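Local coordinates for protein dihydrodipicolinate synthase (Agrobacterium tumefaciens, PDB 3B4U) that probably catalyses the condensation of pyruvate with aspartate semialdehyde to a dihydrodipicolinate precursor on the way to lysine, using a TIM-barrel scaffold, at residues B[116-121]-B[145-150]; B[152-157]-B[179-184]; B[242-247]-B[278-283]; B[213-218]-B[248-253]. All coordinates share one frame; numbering follows the deposited sequence.

Contact 1 (B[116-121]-B[145-150]); sequences DGLFAW and TMVTLS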
loop_
_atom_site.group_PDB
_atom_site.type_symbol
_atom_site.label_atom_id
_atom_site.label_comp_id
_atom_site.label_asym_id
_atom_site.label_seq_id
_atom_site.Cartn_x
_atom_site.Cartn_y
_atom_site.Cartn_z
ATOM N N ASP B 116 1.037 -15.206 -11.652
ATOM C CA ASP B 116 1.277 -14.646 -12.962
ATOM C C ASP B 116 1.286 -13.109 -12.913
ATOM O O ASP B 116 2.120 -12.465 -13.521
ATOM C CB ASP B 116 0.238 -15.148 -13.954
ATOM C CG ASP B 116 0.409 -16.597 -14.341
ATOM O OD1 ASP B 116 1.459 -17.206 -14.043
ATOM O OD2 ASP B 116 -0.505 -17.126 -14.993
ATOM N N GLY B 117 0.323 -12.529 -12.211
ATOM C CA GLY B 117 0.266 -11.097 -12.043
ATOM C C GLY B 117 1.506 -10.539 -11.366
ATOM O O GLY B 117 2.056 -9.519 -11.763
ATOM N N LEU B 118 1.960 -11.237 -10.341
ATOM C CA LEU B 118 3.179 -10.820 -9.635
ATOM C C LEU B 118 4.427 -10.946 -10.519
ATOM O O LEU B 118 5.262 -10.053 -10.528
ATOM C CB LEU B 118 3.345 -11.636 -8.367
ATOM C CG LEU B 118 2.316 -11.330 -7.288
ATOM C CD1 LEU B 118 2.422 -12.355 -6.193
ATOM C CD2 LEU B 118 2.495 -9.892 -6.709
ATOM N N PHE B 119 4.549 -12.042 -11.282
ATOM C CA PHE B 119 5.687 -12.182 -12.176
ATOM C C PHE B 119 5.736 -10.999 -13.139
ATOM O O PHE B 119 6.772 -10.401 -13.360
ATOM C CB PHE B 119 5.618 -13.507 -12.972
ATOM C CG PHE B 119 6.769 -13.666 -13.908
ATOM C CD1 PHE B 119 7.985 -14.119 -13.454
ATOM C CD2 PHE B 119 6.658 -13.247 -15.222
ATOM C CE1 PHE B 119 9.066 -14.192 -14.299
ATOM C CE2 PHE B 119 7.739 -13.298 -16.068
ATOM C CZ PHE B 119 8.942 -13.757 -15.601
ATOM N N ALA B 120 4.584 -10.681 -13.731
ATOM C CA ALA B 120 4.503 -9.579 -14.658
ATOM C C ALA B 120 4.855 -8.258 -14.002
ATOM O O ALA B 120 5.483 -7.403 -14.615
ATOM C CB ALA B 120 3.104 -9.524 -15.273
ATOM N N TRP B 121 4.456 -8.067 -12.747
ATOM C CA TRP B 121 4.747 -6.814 -12.054
ATOM C C TRP B 121 6.261 -6.675 -11.824
ATOM O O TRP B 121 6.856 -5.653 -12.146
ATOM C CB TRP B 121 4.038 -6.770 -10.699
ATOM C CG TRP B 121 4.139 -5.443 -10.016
ATOM C CD1 TRP B 121 3.307 -4.388 -10.197
ATOM C CD2 TRP B 121 5.095 -5.046 -9.036
ATOM N NE1 TRP B 121 3.688 -3.357 -9.381
ATOM C CE2 TRP B 121 4.791 -3.726 -8.670
ATOM C CE3 TRP B 121 6.171 -5.673 -8.426
ATOM C CZ2 TRP B 121 5.498 -3.037 -7.677
ATOM C CZ3 TRP B 121 6.881 -4.997 -7.445
ATOM C CH2 TRP B 121 6.534 -3.684 -7.088
ATOM N N THR B 145 1.669 -7.711 3.935
ATOM C CA THR B 145 1.228 -7.322 2.607
ATOM C C THR B 145 -0.003 -8.098 2.112
ATOM O O THR B 145 -0.637 -7.686 1.169
ATOM C CB THR B 145 2.334 -7.535 1.575
ATOM O OG1 THR B 145 2.649 -8.927 1.590
ATOM C CG2 THR B 145 3.565 -6.687 1.842
ATOM N N MET B 146 -0.262 -9.277 2.709
ATOM C CA MET B 146 -1.229 -10.251 2.230
ATOM C C MET B 146 -0.914 -10.701 0.806
ATOM O O MET B 146 -1.803 -11.082 0.073
ATOM C CB MET B 146 -2.663 -9.749 2.412
ATOM C CG MET B 146 -3.024 -9.522 3.879
ATOM S SD MET B 146 -4.766 -8.903 4.174
ATOM C CE MET B 146 -4.875 -9.115 5.968
ATOM N N VAL B 147 0.384 -10.692 0.474
ATOM C CA VAL B 147 0.875 -11.207 -0.803
ATOM C C VAL B 147 2.012 -12.174 -0.503
ATOM O O VAL B 147 3.064 -11.818 -0.011
ATOM C CB VAL B 147 1.323 -10.080 -1.739
ATOM C CG1 VAL B 147 1.785 -10.700 -3.048
ATOM C CG2 VAL B 147 0.193 -9.064 -1.951
ATOM N N THR B 148 1.756 -13.438 -0.729
ATOM C CA THR B 148 2.782 -14.451 -0.619
ATOM C C THR B 148 3.564 -14.542 -1.907
ATOM O O THR B 148 2.997 -14.495 -2.972
ATOM C CB THR B 148 2.126 -15.795 -0.307
ATOM O OG1 THR B 148 1.474 -15.708 0.978
ATOM C CG2 THR B 148 3.142 -16.920 -0.273
ATOM N N LEU B 149 4.871 -14.691 -1.777
ATOM C CA LEU B 149 5.737 -15.009 -2.908
ATOM C C LEU B 149 6.034 -16.497 -2.858
ATOM O O LEU B 149 6.844 -16.966 -2.069
ATOM C CB LEU B 149 7.012 -14.166 -2.871
ATOM C CG LEU B 149 6.835 -12.653 -2.729
ATOM C CD1 LEU B 149 8.191 -11.962 -2.705
ATOM C CD2 LEU B 149 5.926 -12.098 -3.803
ATOM N N SER B 150 5.358 -17.254 -3.690
ATOM C CA SER B 150 5.494 -18.695 -3.671
ATOM C C SER B 150 6.889 -19.137 -4.084
ATOM O O SER B 150 7.613 -18.421 -4.773
ATOM C CB SER B 150 4.463 -19.338 -4.589
ATOM O OG SER B 150 4.805 -19.093 -5.939
#

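Contact 2 (B[152-157]-B[179-184]); sequences ELVGRL and ERLLKE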
loop_
_atom_site.group_PDB
_atom_site.type_symbol
_atom_site.label_atom_id
_atom_site.label_comp_id
_atom_site.label_asym_id
_atom_site.label_seq_id
_atom_site.Cartn_x
_atom_site.Cartn_y
_atom_site.Cartn_z
ATOM N N GLU B 152 7.444 -21.300 -6.272
ATOM C CA GLU B 152 7.356 -21.375 -7.718
ATOM C C GLU B 152 7.617 -19.994 -8.354
ATOM O O GLU B 152 8.346 -19.874 -9.342
ATOM C CB GLU B 152 5.982 -21.929 -8.095
ATOM C CG GLU B 152 5.787 -23.405 -7.721
ATOM C CD GLU B 152 5.420 -23.742 -6.234
ATOM O OE1 GLU B 152 5.154 -22.909 -5.311
ATOM O OE2 GLU B 152 5.370 -24.960 -5.982
ATOM N N LEU B 153 7.016 -18.948 -7.787
ATOM C CA LEU B 153 7.248 -17.592 -8.279
ATOM C C LEU B 153 8.703 -17.209 -8.139
ATOM O O LEU B 153 9.286 -16.646 -9.052
ATOM C CB LEU B 153 6.348 -16.606 -7.530
ATOM C CG LEU B 153 6.596 -15.151 -7.951
ATOM C CD1 LEU B 153 6.296 -14.883 -9.435
ATOM C CD2 LEU B 153 5.772 -14.226 -7.069
ATOM N N VAL B 154 9.295 -17.488 -6.975
ATOM C CA VAL B 154 10.728 -17.193 -6.771
ATOM C C VAL B 154 11.546 -17.886 -7.868
ATOM O O VAL B 154 12.422 -17.273 -8.443
ATOM C CB VAL B 154 11.190 -17.583 -5.382
ATOM C CG1 VAL B 154 12.686 -17.484 -5.276
ATOM C CG2 VAL B 154 10.513 -16.710 -4.311
ATOM N N GLY B 155 11.210 -19.136 -8.199
ATOM C CA GLY B 155 11.929 -19.859 -9.263
ATOM C C GLY B 155 11.775 -19.178 -10.609
ATOM O O GLY B 155 12.730 -19.089 -11.351
ATOM N N ARG B 156 10.572 -18.719 -10.949
ATOM C CA ARG B 156 10.340 -18.009 -12.193
ATOM C C ARG B 156 11.153 -16.735 -12.253
ATOM O O ARG B 156 11.702 -16.366 -13.265
ATOM C CB ARG B 156 8.854 -17.748 -12.444
ATOM C CG ARG B 156 8.050 -19.024 -12.649
ATOM C CD ARG B 156 6.563 -18.798 -12.522
ATOM N NE ARG B 156 6.059 -17.981 -13.618
ATOM C CZ ARG B 156 4.800 -17.557 -13.706
ATOM N NH1 ARG B 156 3.948 -17.745 -12.709
ATOM N NH2 ARG B 156 4.391 -16.898 -14.769
ATOM N N LEU B 157 11.203 -16.000 -11.139
ATOM C CA LEU B 157 11.966 -14.766 -11.081
ATOM C C LEU B 157 13.466 -15.027 -11.217
ATOM O O LEU B 157 14.156 -14.310 -11.932
ATOM C CB LEU B 157 11.660 -14.019 -9.781
ATOM C CG LEU B 157 10.236 -13.473 -9.671
ATOM C CD1 LEU B 157 9.988 -12.967 -8.218
ATOM C CD2 LEU B 157 9.967 -12.411 -10.675
ATOM N N GLU B 179 12.035 -24.029 3.994
ATOM C CA GLU B 179 12.888 -25.162 3.686
ATOM C C GLU B 179 12.959 -25.441 2.171
ATOM O O GLU B 179 14.003 -25.844 1.681
ATOM C CB GLU B 179 12.467 -26.390 4.500
ATOM C CG GLU B 179 11.281 -27.135 4.032
ATOM C CD GLU B 179 11.083 -28.434 4.796
ATOM O OE1 GLU B 179 12.085 -28.969 5.275
ATOM O OE2 GLU B 179 9.946 -28.880 4.898
ATOM N N ARG B 180 11.843 -25.254 1.458
ATOM C CA ARG B 180 11.798 -25.349 -0.007
ATOM C C ARG B 180 12.579 -24.233 -0.670
ATOM O O ARG B 180 13.248 -24.463 -1.671
ATOM C CB ARG B 180 10.359 -25.308 -0.506
ATOM C CG ARG B 180 9.595 -26.546 -0.150
ATOM C CD ARG B 180 8.154 -26.436 -0.548
ATOM N NE ARG B 180 8.034 -26.465 -1.998
ATOM C CZ ARG B 180 7.373 -25.582 -2.738
ATOM N NH1 ARG B 180 6.736 -24.558 -2.187
ATOM N NH2 ARG B 180 7.348 -25.733 -4.057
ATOM N N LEU B 181 12.488 -23.006 -0.118
ATOM C CA LEU B 181 13.330 -21.930 -0.637
ATOM C C LEU B 181 14.785 -22.326 -0.556
ATOM O O LEU B 181 15.551 -22.042 -1.455
ATOM C CB LEU B 181 13.130 -20.591 0.102
ATOM C CG LEU B 181 11.830 -19.843 -0.129
ATOM C CD1 LEU B 181 11.890 -18.590 0.728
ATOM C CD2 LEU B 181 11.611 -19.501 -1.602
ATOM N N LEU B 182 15.202 -22.944 0.542
ATOM C CA LEU B 182 16.587 -23.334 0.676
ATOM C C LEU B 182 16.970 -24.452 -0.300
ATOM O O LEU B 182 18.023 -24.377 -0.939
ATOM C CB LEU B 182 16.899 -23.698 2.131
ATOM C CG LEU B 182 16.809 -22.506 3.102
ATOM C CD1 LEU B 182 16.730 -22.999 4.546
ATOM C CD2 LEU B 182 17.978 -21.519 2.898
ATOM N N LYS B 183 16.112 -25.463 -0.454
ATOM C CA LYS B 183 16.421 -26.568 -1.389
ATOM C C LYS B 183 16.440 -26.173 -2.851
ATOM O O LYS B 183 17.273 -26.646 -3.623
ATOM C CB LYS B 183 15.396 -27.687 -1.206
ATOM C CG LYS B 183 15.522 -28.409 0.100
ATOM C CD LYS B 183 14.344 -29.376 0.274
ATOM C CE LYS B 183 14.410 -30.167 1.543
ATOM N NZ LYS B 183 13.243 -31.107 1.637
ATOM N N GLU B 184 15.445 -25.371 -3.232
ATOM C CA GLU B 184 15.263 -25.008 -4.618
ATOM C C GLU B 184 16.053 -23.781 -4.990
ATOM O O GLU B 184 16.477 -23.679 -6.137
ATOM C CB GLU B 184 13.796 -24.778 -4.940
ATOM C CG GLU B 184 12.924 -25.958 -4.710
ATOM C CD GLU B 184 13.224 -27.122 -5.607
ATOM O OE1 GLU B 184 13.657 -26.954 -6.773
ATOM O OE2 GLU B 184 13.030 -28.235 -5.095
HETATM O O HOH W 1 5.126 -21.811 -2.073
HETATM O O HOH W 2 3.817 -23.719 -3.389
#

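Contact 3 (B[242-247]-B[278-283]); sequences LKFPVT and RRQIEG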
loop_
_atom_site.group_PDB
_atom_site.type_symbol
_atom_site.label_atom_id
_atom_site.label_comp_id
_atom_site.label_asym_id
_atom_site.label_seq_id
_atom_site.Cartn_x
_atom_site.Cartn_y
_atom_site.Cartn_z
ATOM N N LEU B 242 4.590 -10.770 21.526
ATOM C CA LEU B 242 3.416 -10.900 20.629
ATOM C C LEU B 242 2.203 -10.154 21.144
ATOM O O LEU B 242 1.290 -9.882 20.368
ATOM C CB LEU B 242 3.001 -12.362 20.434
ATOM C CG LEU B 242 3.957 -13.199 19.606
ATOM C CD1 LEU B 242 3.586 -14.646 19.738
ATOM C CD2 LEU B 242 3.952 -12.777 18.143
ATOM N N LYS B 243 2.159 -9.915 22.449
ATOM C CA LYS B 243 1.104 -9.194 23.090
ATOM C C LYS B 243 1.019 -7.750 22.571
ATOM O O LYS B 243 0.000 -7.131 22.798
ATOM C CB LYS B 243 1.318 -9.156 24.628
ATOM C CG LYS B 243 1.047 -10.455 25.394
ATOM C CD LYS B 243 1.191 -10.206 26.891
ATOM C CE LYS B 243 0.796 -11.419 27.726
ATOM N NZ LYS B 243 1.583 -12.625 27.378
ATOM N N PHE B 244 2.067 -7.223 21.897
ATOM C CA PHE B 244 2.202 -5.783 21.590
ATOM C C PHE B 244 2.455 -5.582 20.089
ATOM O O PHE B 244 3.051 -6.443 19.439
ATOM C CB PHE B 244 3.348 -5.196 22.442
ATOM C CG PHE B 244 3.317 -5.616 23.895
ATOM C CD1 PHE B 244 2.424 -5.026 24.787
ATOM C CD2 PHE B 244 4.175 -6.586 24.377
ATOM C CE1 PHE B 244 2.388 -5.431 26.124
ATOM C CE2 PHE B 244 4.139 -6.993 25.711
ATOM C CZ PHE B 244 3.247 -6.410 26.580
ATOM N N PRO B 245 2.016 -4.439 19.492
ATOM C CA PRO B 245 2.393 -4.159 18.095
ATOM C C PRO B 245 3.902 -4.227 17.888
ATOM O O PRO B 245 4.653 -3.713 18.692
ATOM C CB PRO B 245 1.834 -2.737 17.849
ATOM C CG PRO B 245 0.609 -2.748 18.660
ATOM C CD PRO B 245 1.103 -3.384 19.972
ATOM N N VAL B 246 4.321 -4.897 16.830
ATOM C CA VAL B 246 5.719 -5.337 16.742
ATOM C C VAL B 246 6.705 -4.174 16.640
ATOM O O VAL B 246 7.680 -4.115 17.396
ATOM C CB VAL B 246 5.940 -6.348 15.562
ATOM C CG1 VAL B 246 7.361 -6.852 15.525
ATOM C CG2 VAL B 246 4.984 -7.524 15.594
ATOM N N THR B 247 6.476 -3.259 15.709
ATOM C CA THR B 247 7.431 -2.206 15.486
ATOM C C THR B 247 7.506 -1.229 16.664
ATOM O O THR B 247 8.600 -0.906 17.145
ATOM C CB THR B 247 7.172 -1.538 14.124
ATOM O OG1 THR B 247 7.360 -2.534 13.095
ATOM C CG2 THR B 247 8.119 -0.356 13.899
ATOM N N ARG B 278 4.910 -0.532 28.250
ATOM C CA ARG B 278 6.359 -0.403 28.156
ATOM C C ARG B 278 7.043 -1.101 29.319
ATOM O O ARG B 278 8.053 -1.769 29.142
ATOM C CB ARG B 278 6.798 1.067 28.082
ATOM C CG ARG B 278 8.289 1.270 28.330
ATOM C CD ARG B 278 8.875 2.518 27.698
ATOM N NE ARG B 278 10.302 2.661 28.036
ATOM C CZ ARG B 278 11.189 3.430 27.394
ATOM N NH1 ARG B 278 12.467 3.455 27.816
ATOM N NH2 ARG B 278 10.829 4.159 26.340
ATOM N N ARG B 279 6.503 -0.944 30.516
ATOM C CA ARG B 279 7.100 -1.611 31.657
ATOM C C ARG B 279 7.016 -3.129 31.498
ATOM O O ARG B 279 7.949 -3.853 31.881
ATOM C CB ARG B 279 6.442 -1.138 32.949
ATOM C CG ARG B 279 6.769 0.331 33.287
ATOM C CD ARG B 279 8.207 0.568 33.762
ATOM N NE ARG B 279 8.533 -0.240 34.946
ATOM C CZ ARG B 279 9.676 -0.179 35.640
ATOM N NH1 ARG B 279 10.641 0.677 35.312
ATOM N NH2 ARG B 279 9.843 -0.979 36.688
ATOM N N GLN B 280 5.943 -3.634 30.919
ATOM C CA GLN B 280 5.824 -5.078 30.688
ATOM C C GLN B 280 6.865 -5.553 29.669
ATOM O O GLN B 280 7.511 -6.603 29.841
ATOM C CB GLN B 280 4.417 -5.422 30.225
ATOM C CG GLN B 280 3.314 -5.121 31.233
ATOM C CD GLN B 280 1.936 -5.445 30.703
ATOM O OE1 GLN B 280 1.706 -6.541 30.187
ATOM N NE2 GLN B 280 0.998 -4.504 30.857
ATOM N N ILE B 281 7.059 -4.768 28.616
ATOM C CA ILE B 281 8.038 -5.112 27.581
ATOM C C ILE B 281 9.459 -5.093 28.134
ATOM O O ILE B 281 10.243 -6.021 27.933
ATOM C CB ILE B 281 7.901 -4.123 26.443
ATOM C CG1 ILE B 281 6.611 -4.392 25.672
ATOM C CG2 ILE B 281 9.096 -4.194 25.478
ATOM C CD1 ILE B 281 6.208 -3.233 24.743
ATOM N N GLU B 282 9.767 -4.063 28.898
ATOM C CA GLU B 282 11.088 -3.970 29.515
ATOM C C GLU B 282 11.313 -5.123 30.484
ATOM O O GLU B 282 12.393 -5.686 30.528
ATOM C CB GLU B 282 11.259 -2.618 30.212
ATOM C CG GLU B 282 11.280 -1.433 29.227
ATOM C CD GLU B 282 11.068 -0.095 29.882
ATOM O OE1 GLU B 282 10.863 -0.048 31.097
ATOM O OE2 GLU B 282 11.099 0.915 29.154
ATOM N N GLY B 283 10.283 -5.494 31.224
ATOM C CA GLY B 283 10.396 -6.593 32.175
ATOM C C GLY B 283 10.657 -7.922 31.485
ATOM O O GLY B 283 11.471 -8.729 31.959
#

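Contact 4 (B[213-218]-B[248-253]); sequences VANFLT and PAVKVL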
loop_
_atom_site.group_PDB
_atom_site.type_symbol
_atom_site.label_atom_id
_atom_site.label_comp_id
_atom_site.label_asym_id
_atom_site.label_seq_id
_atom_site.Cartn_x
_atom_site.Cartn_y
_atom_site.Cartn_z
ATOM N N VAL B 213 15.018 -7.279 15.787
ATOM C CA VAL B 213 15.638 -7.463 17.082
ATOM C C VAL B 213 17.084 -7.008 17.078
ATOM O O VAL B 213 17.587 -6.577 18.108
ATOM C CB VAL B 213 15.462 -8.944 17.571
ATOM C CG1 VAL B 213 16.298 -9.229 18.794
ATOM C CG2 VAL B 213 13.967 -9.240 17.797
ATOM N N ALA B 214 17.750 -7.061 15.925
ATOM C CA ALA B 214 19.119 -6.607 15.805
ATOM C C ALA B 214 19.280 -5.099 16.030
ATOM O O ALA B 214 20.407 -4.647 16.172
ATOM C CB ALA B 214 19.715 -6.990 14.433
ATOM N N ASN B 215 18.191 -4.343 16.122
ATOM C CA ASN B 215 18.302 -2.938 16.544
ATOM C C ASN B 215 18.728 -2.807 18.007
ATOM O O ASN B 215 19.228 -1.750 18.382
ATOM C CB ASN B 215 16.968 -2.219 16.396
ATOM C CG ASN B 215 16.636 -1.862 14.968
ATOM O OD1 ASN B 215 17.169 -0.878 14.437
ATOM N ND2 ASN B 215 15.749 -2.615 14.366
ATOM N N PHE B 216 18.555 -3.848 18.825
ATOM C CA PHE B 216 18.839 -3.745 20.250
ATOM C C PHE B 216 19.530 -4.945 20.853
ATOM O O PHE B 216 19.929 -4.839 22.008
ATOM C CB PHE B 216 17.583 -3.331 21.048
ATOM C CG PHE B 216 16.479 -4.326 20.962
ATOM C CD1 PHE B 216 16.414 -5.390 21.857
ATOM C CD2 PHE B 216 15.490 -4.220 20.019
ATOM C CE1 PHE B 216 15.429 -6.332 21.776
ATOM C CE2 PHE B 216 14.498 -5.174 19.934
ATOM C CZ PHE B 216 14.469 -6.236 20.827
ATOM N N LEU B 217 19.691 -6.040 20.115
ATOM C CA LEU B 217 20.450 -7.228 20.554
ATOM C C LEU B 217 21.325 -7.666 19.379
ATOM O O LEU B 217 21.215 -8.786 18.860
ATOM C CB LEU B 217 19.543 -8.353 21.048
ATOM C CG LEU B 217 18.905 -8.146 22.421
ATOM C CD1 LEU B 217 17.753 -9.162 22.604
ATOM C CD2 LEU B 217 19.938 -8.284 23.531
ATOM N N THR B 218 22.152 -6.758 18.890
ATOM C CA THR B 218 22.878 -7.005 17.644
ATOM C C THR B 218 23.775 -8.237 17.699
ATOM O O THR B 218 23.707 -9.089 16.812
ATOM C CB THR B 218 23.691 -5.783 17.227
ATOM O OG1 THR B 218 22.856 -4.613 17.222
ATOM C CG2 THR B 218 24.257 -6.023 15.848
ATOM N N PRO B 248 6.351 -0.785 17.194
ATOM C CA PRO B 248 6.434 0.051 18.390
ATOM C C PRO B 248 7.166 -0.638 19.576
ATOM O O PRO B 248 7.914 0.012 20.297
ATOM C CB PRO B 248 4.962 0.369 18.685
ATOM C CG PRO B 248 4.265 0.291 17.324
ATOM C CD PRO B 248 4.971 -0.876 16.675
ATOM N N ALA B 249 6.982 -1.946 19.754
ATOM C CA ALA B 249 7.675 -2.661 20.827
ATOM C C ALA B 249 9.179 -2.763 20.609
ATOM O O ALA B 249 9.958 -2.621 21.536
ATOM C CB ALA B 249 7.063 -4.040 21.045
ATOM N N VAL B 250 9.602 -2.982 19.366
ATOM C CA VAL B 250 11.015 -2.949 19.069
ATOM C C VAL B 250 11.621 -1.605 19.440
ATOM O O VAL B 250 12.688 -1.517 20.055
ATOM C CB VAL B 250 11.242 -3.246 17.557
ATOM C CG1 VAL B 250 12.655 -2.882 17.135
ATOM C CG2 VAL B 250 11.003 -4.713 17.267
ATOM N N LYS B 251 10.921 -0.526 19.085
ATOM C CA LYS B 251 11.411 0.810 19.428
ATOM C C LYS B 251 11.522 1.041 20.936
ATOM O O LYS B 251 12.480 1.651 21.407
ATOM C CB LYS B 251 10.554 1.864 18.740
ATOM C CG LYS B 251 10.761 1.916 17.217
ATOM C CD LYS B 251 9.871 2.981 16.547
ATOM C CE LYS B 251 10.706 4.145 16.057
ATOM N NZ LYS B 251 9.861 5.161 15.390
ATOM N N VAL B 252 10.566 0.509 21.694
ATOM C CA VAL B 252 10.653 0.575 23.161
ATOM C C VAL B 252 11.966 -0.056 23.642
ATOM O O VAL B 252 12.622 0.468 24.512
ATOM C CB VAL B 252 9.430 -0.148 23.810
ATOM C CG1 VAL B 252 9.664 -0.440 25.284
ATOM C CG2 VAL B 252 8.139 0.623 23.644
ATOM N N LEU B 253 12.358 -1.175 23.047
ATOM C CA LEU B 253 13.581 -1.845 23.470
ATOM C C LEU B 253 14.850 -1.177 22.961
ATOM O O LEU B 253 15.872 -1.232 23.631
ATOM C CB LEU B 253 13.510 -3.341 23.160
ATOM C CG LEU B 253 12.482 -4.052 24.059
ATOM C CD1 LEU B 253 12.385 -5.524 23.684
ATOM C CD2 LEU B 253 12.844 -3.947 25.553
#

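Contact 1 (B[116-121]-B[145-150])
L118 is the residue through which helix 115-129 meets V147, T148 and L149 in the linker after helix 142-145. D116, two residues before the leucine, is exposed, where an acid is at home, and its OD1 forms a salt bridge with R156 of helix 151-160. At L118 the first branch, CD1, does most of the touching: it lies 3.6 Å from V147 CG1 and 4.2 Å from L149 CD2, and it rests 3.9 Å from T148 O. CD2 reaches the same V147 methyl, so CG1 of V147 is held against both branches of the leucine, with the two side chains sliding past each other in opposite directions. V147 can offer this methyl because its CG1 is anti to the backbone N (chi1 -179°). The valine's backbone is tied to the preceding turn: V147 N donates to T145 OG1 at 3.1 Å, an ST turn, while M146 between them takes up positive phi as the chain leaves the helix. Farther along, S150 is the N-cap of helix 151-160, its OG bonded to L153 N. Branched aliphatic residues suit this buried, wholly apolar meeting of side chains, which joins neighbouring pieces of the TIM barrel. Among these, L118 also leans on L153 of helix 151-160 and on P106, W121 packs on helix 84-96, and L149 lies on V138 of strand 136-140, the barrel strand that ends shortly before the linker.

Contact 2 (B[152-157]-B[179-184])
E152 and V154 of one outer helix of the TIM barrel face R180 and L181 of the next, the two helices being linked through strand 165-170 in the alternating strand-helix order of the fold. The charged pair lies toward the solvent. R180 NH2 donates to E152 OE2 at 2.9 Å in a salt bridge whose N-H...O angle of 142° is far from straight. The acceptor is met from well above the carboxylate plane, and the carboxylate and guanidinium planes are 38° apart, so the two groups do not form a flat, two-pronged pair. A bend at chi2 of E152 (81°) swings its carboxylate across toward the arginine. Both residues have a second deposited conformer, so this bridge describes one of the modelled states. Water adds a looser link: one molecule makes weak bonds to both E152 OE1 and R180 NH1. Long, flexible, charged chains suit such an outer rim. The apolar part sits deeper, where V154 and L181, branched residues suited to a buried place between helix and strand, each also pack on V168 of strand 165-170. Their side chains cross at about a right angle and touch through single methyls, V154 CG2 lying 4.0 Å from L181 CD2.

Contact 3 (B[242-247]-B[278-283])
The ring of F244 lies against I281 and Q280 of helix 275-289, within the helical C-terminal region that follows the TIM barrel in dihydrodipicolinate synthases. I281 supplies the main contact, a CH-pi interaction in which CG1 stands 3.7 Å from the ring centroid and 21° off the normal. The methylene is offset toward the rim, nearest to F244 CD2 at 3.5 Å, and CD1 continues over the same face as far as CG. At the ring edge, near the plane, Q280 OE1 lies 3.9 Å from F244 CZ, where an oxygen probably suits the weakly positive C-H rim. In this conformer, one of two, the amide stands 77° from the ring. A glutamine suits this exposed border, its CB packing beside CZ. F244 CG is anti to its carbonyl carbon (chi1 -46°), which carries the ring toward helix 275-289. Farther out, I281 also packs on L253 of helix 246-258 and on L241 and I273, which suits a bulky branched residue. F244 comes just before P245, the N-cap position of helix 246-258, so the ring packs the approach to that helix on helix 275-289. On the face opposite I281, K243 CB lies over the ring centre, 3.7 Å above the plane.

Contact 4 (B[213-218]-B[248-253])
F216 and L253 bring their CA atoms to 6.5 Å where the 3-10 turn 213-215 and the residue after it meet helix 246-258, and the turn is pinned by V213 O, which accepts from both F216 N and L217 N. The F216 ring is laid flat on L253: CB of the leucine stands 3.6 Å from the ring centroid and only 1° off the normal, a nearly perfect CH-pi contact over the centre. L253 CD1 extends the cover to the tip, 3.6 Å from F216 CZ. This pose follows from the phenylalanine's first torsion (chi1 63°), which puts CG between the backbone N and the carbonyl carbon and folds the ring back so that V213 O lies over its opposite face. Across the side of the ring comes V250, its CG1 4.1 Å from F216 CE2. In the TIM barrel this turn follows strand 208-211, the last of the eight, and leads into helix 218-225, so the contact fastens the end of the barrel to the helical C-terminal region. A phenylalanine, a valine and a leucine suit this buried site. N215, the fourth residue, is buried too, its ND2 grazing V250 CG1 while its amide is hydrogen-bonded elsewhere: OD1 to H29 and T12 N, ND2 to A10 O and G212 O. At the start of helix 218-225, T218 OG1 donates to A214 O at 2.7 Å.

Overall arrangement
From the N terminus, contact 1 comes first and closes a loop from helix 115-129 over strand 136-140 to the linker after helix 142-145. Contact 2 follows in series, bridging helices 151-160 and 175-185 around strand 165-170. The two touch along helices 115-129 and 151-160, and together they bind successive helices of one side of the barrel. Contact 4 opens next, after strand 208-211; contact 3 opens before contact 4 closes and closes after it, so the two loops cross. They share helix 246-258 and meet along it. Contacts 2 and 4 have centres about 30 Å apart, on opposite sides of the chain's centre.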